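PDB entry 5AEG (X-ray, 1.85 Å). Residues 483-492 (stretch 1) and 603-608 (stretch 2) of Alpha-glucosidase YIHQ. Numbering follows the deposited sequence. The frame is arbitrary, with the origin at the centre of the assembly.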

# COMPACT_ATOMS: atom_id res chain seq x y z
N LEU A 483 9.86 -4.92 11.18
CA LEU A 483 8.82 -5.94 11.04
C LEU A 483 7.40 -5.45 11.48
O LEU A 483 6.44 -5.68 10.76
CB LEU A 483 9.23 -7.25 11.76
CG LEU A 483 8.41 -8.52 11.57
CD1 LEU A 483 9.31 -9.69 12.04
CD2 LEU A 483 7.15 -8.55 12.43
N ALA A 484 7.35 -4.82 12.64
CA ALA A 484 6.07 -4.38 13.25
C ALA A 484 5.25 -3.49 12.32
O ALA A 484 4.02 -3.57 12.31
CB ALA A 484 6.33 -3.66 14.46
N SER A 485 5.92 -2.61 11.59
CA SER A 485 5.29 -1.58 10.79
C SER A 485 4.45 -2.18 9.65
O SER A 485 3.56 -1.50 9.05
CB SER A 485 6.40 -0.57 10.32
OG SER A 485 7.17 -1.17 9.27
N VAL A 486 4.73 -3.44 9.28
CA VAL A 486 3.97 -4.10 8.24
C VAL A 486 2.47 -4.31 8.64
O VAL A 486 1.58 -4.32 7.77
CB VAL A 486 4.63 -5.46 7.83
CG1 VAL A 486 3.81 -6.14 6.77
CG2 VAL A 486 6.11 -5.24 7.37
N VAL A 487 2.24 -4.52 9.93
CA VAL A 487 0.86 -4.77 10.36
C VAL A 487 -0.11 -3.57 10.22
O VAL A 487 -1.11 -3.71 9.57
CB VAL A 487 0.78 -5.39 11.76
CG1 VAL A 487 -0.64 -5.82 12.07
CG2 VAL A 487 1.69 -6.63 11.84
N PRO A 488 0.23 -2.37 10.72
CA PRO A 488 -0.61 -1.21 10.37
C PRO A 488 -0.67 -0.96 8.89
O PRO A 488 -1.73 -0.56 8.40
CB PRO A 488 -0.02 -0.03 11.14
CG PRO A 488 1.29 -0.50 11.67
CD PRO A 488 1.25 -2.03 11.70
N ALA A 489 0.39 -1.29 8.13
CA ALA A 489 0.35 -1.16 6.68
C ALA A 489 -0.73 -2.06 6.06
O ALA A 489 -1.52 -1.64 5.18
CB ALA A 489 1.74 -1.41 6.14
N ALA A 490 -0.79 -3.32 6.49
CA ALA A 490 -1.83 -4.22 6.01
C ALA A 490 -3.26 -3.74 6.39
O ALA A 490 -4.18 -3.80 5.58
CB ALA A 490 -1.66 -5.59 6.59
N LEU A 491 -3.41 -3.31 7.62
CA LEU A 491 -4.71 -3.02 8.20
C LEU A 491 -5.26 -1.71 7.64
O LEU A 491 -6.46 -1.63 7.32
CB LEU A 491 -4.69 -2.92 9.68
CG LEU A 491 -4.33 -4.26 10.40
CD1 LEU A 491 -4.27 -4.03 11.88
CD2 LEU A 491 -5.28 -5.39 10.04
N SER A 492 -4.41 -0.70 7.54
CA SER A 492 -4.80 0.56 6.89
C SER A 492 -5.25 0.31 5.46
O SER A 492 -6.32 0.80 5.01
CB SER A 492 -3.63 1.54 6.97
OG SER A 492 -2.46 1.02 6.37
N LEU A 603 -5.84 -1.48 18.60
CA LEU A 603 -4.80 -2.44 18.31
C LEU A 603 -4.14 -2.02 16.96
O LEU A 603 -4.84 -1.61 15.99
CB LEU A 603 -5.34 -3.85 18.20
CG LEU A 603 -5.99 -4.45 19.48
CD1 LEU A 603 -6.61 -5.78 19.15
CD2 LEU A 603 -5.00 -4.56 20.60
N LYS A 604 -2.85 -2.20 16.92
CA LYS A 604 -2.00 -1.89 15.69
C LYS A 604 -1.22 -3.09 15.16
O LYS A 604 -0.88 -3.12 13.96
CB LYS A 604 -0.94 -0.79 16.09
CG LYS A 604 -1.57 0.43 16.61
CD LYS A 604 -0.56 1.45 17.21
CE LYS A 604 0.25 1.98 16.09
NZ LYS A 604 0.85 3.27 16.55
N TYR A 605 -0.84 -4.02 16.05
CA TYR A 605 0.21 -5.06 15.76
C TYR A 605 -0.35 -6.52 15.81
O TYR A 605 0.40 -7.47 15.91
CB TYR A 605 1.42 -4.82 16.66
CG TYR A 605 2.01 -3.43 16.46
CD1 TYR A 605 2.52 -3.04 15.20
CD2 TYR A 605 2.07 -2.51 17.50
CE1 TYR A 605 3.02 -1.77 14.98
CE2 TYR A 605 2.60 -1.24 17.31
CZ TYR A 605 3.07 -0.87 16.04
OH TYR A 605 3.56 0.42 15.85
N GLN A 606 -1.67 -6.66 15.68
CA GLN A 606 -2.32 -7.93 15.50
C GLN A 606 -3.51 -7.82 14.62
O GLN A 606 -4.05 -6.73 14.38
CB GLN A 606 -2.68 -8.52 16.90
CG GLN A 606 -3.57 -7.70 17.71
CD GLN A 606 -3.99 -8.42 19.00
OE1 GLN A 606 -3.28 -8.35 20.03
NE2 GLN A 606 -5.03 -9.22 18.92
N TYR A 607 -3.89 -8.99 14.07
CA TYR A 607 -4.84 -9.10 13.04
C TYR A 607 -5.50 -10.42 13.03
O TYR A 607 -5.03 -11.35 13.68
CB TYR A 607 -4.27 -8.80 11.62
CG TYR A 607 -3.18 -9.73 11.18
CD1 TYR A 607 -1.83 -9.56 11.62
CD2 TYR A 607 -3.44 -10.77 10.31
CE1 TYR A 607 -0.81 -10.42 11.20
CE2 TYR A 607 -2.41 -11.65 9.90
CZ TYR A 607 -1.10 -11.46 10.34
OH TYR A 607 -0.14 -12.33 9.86
N LEU A 608 -6.61 -10.48 12.32
CA LEU A 608 -7.26 -11.76 11.99
C LEU A 608 -6.89 -12.16 10.54
O LEU A 608 -6.92 -11.33 9.62
CB LEU A 608 -8.76 -11.64 12.12
CG LEU A 608 -9.33 -11.33 13.49
CD1 LEU A 608 -10.84 -10.96 13.42
CD2 LEU A 608 -9.07 -12.40 14.50

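Stretch 1 is largely helical, and stretch 2 is an irregular segment that leads into a strand at Tyr607. They belong to one chain but lie more than a hundred residues apart in sequence. No hydrogen bond links them. The contact rests on shape and on van der Waals packing, and it buries 352 Å² in total.

The backbones come close at the middle of the contact. The CA atoms of Val487 and Tyr605 are 5.4 Å apart, and those of Pro488 and Lys604 are 5.5 Å apart. Within the helix, Leu491 N bonds to Val487 O at 3.0 Å, and Ala490 N to Val486 O at 2.9 Å. Ala484, Val487 and Leu491 point toward stretch 2.

Val487 is the central bump. Its CG1 sits in a shallow hollow between the Lys604 carbonyl oxygen and the Tyr607 ring, with Tyr605 C and Gln606 N also lining it. Val487 CG1 lies 3.3 Å from Lys604 O and 3.8 Å from both Tyr605 C and Gln606 N. The methyl therefore rests against the backbone of the loop, not only against its side chains. On the roughly opposite side from Lys604 O, Val487 CG1 is 4.0 Å from Tyr607 CD1.

Pro488 packs beside it. Pro488 CD is 3.3 Å from Lys604 O, so this carbonyl has carbon neighbours from both Val487 and Pro488. These are close contacts between carbon and oxygen, and not classical hydrogen bonds. The Lys604 side chain takes little part. Its end leads away, and its NZ is hydrogen-bonded elsewhere in the structure.

Tyr605 starts by pointing away from the helix, but its ring comes back nearer. The ring meets Ala484 and Pro488. Ala484 O approaches the ring edge, 3.3 Å from Tyr605 CD1, while Ala484 CB sits 3.8 Å from Tyr605 CE1. The ring lies close to the Ala484 backbone and to its methyl. Pro488 CD is 3.7 Å from Tyr605 CE1, so CE1 touches two apolar side chains. Ala484 O also accepts a hydrogen bond from Val487 N at 3.1 Å.

Leu491 closes the other end of the contact. Leu491 CD2 lies 3.9 Å from Tyr607 CB, an apolar pairing at the base of the tyrosine side chain. Leu491 CD1 is 3.7 Å from Gln606 O and 4.1 Å from Lys604 O, so this branch lies against the loop backbone. The Gln606 side chain points away, and its amide is hydrogen-bonded elsewhere in the structure. Tyr607 thus receives Val487 at its ring and Leu491 at its CB.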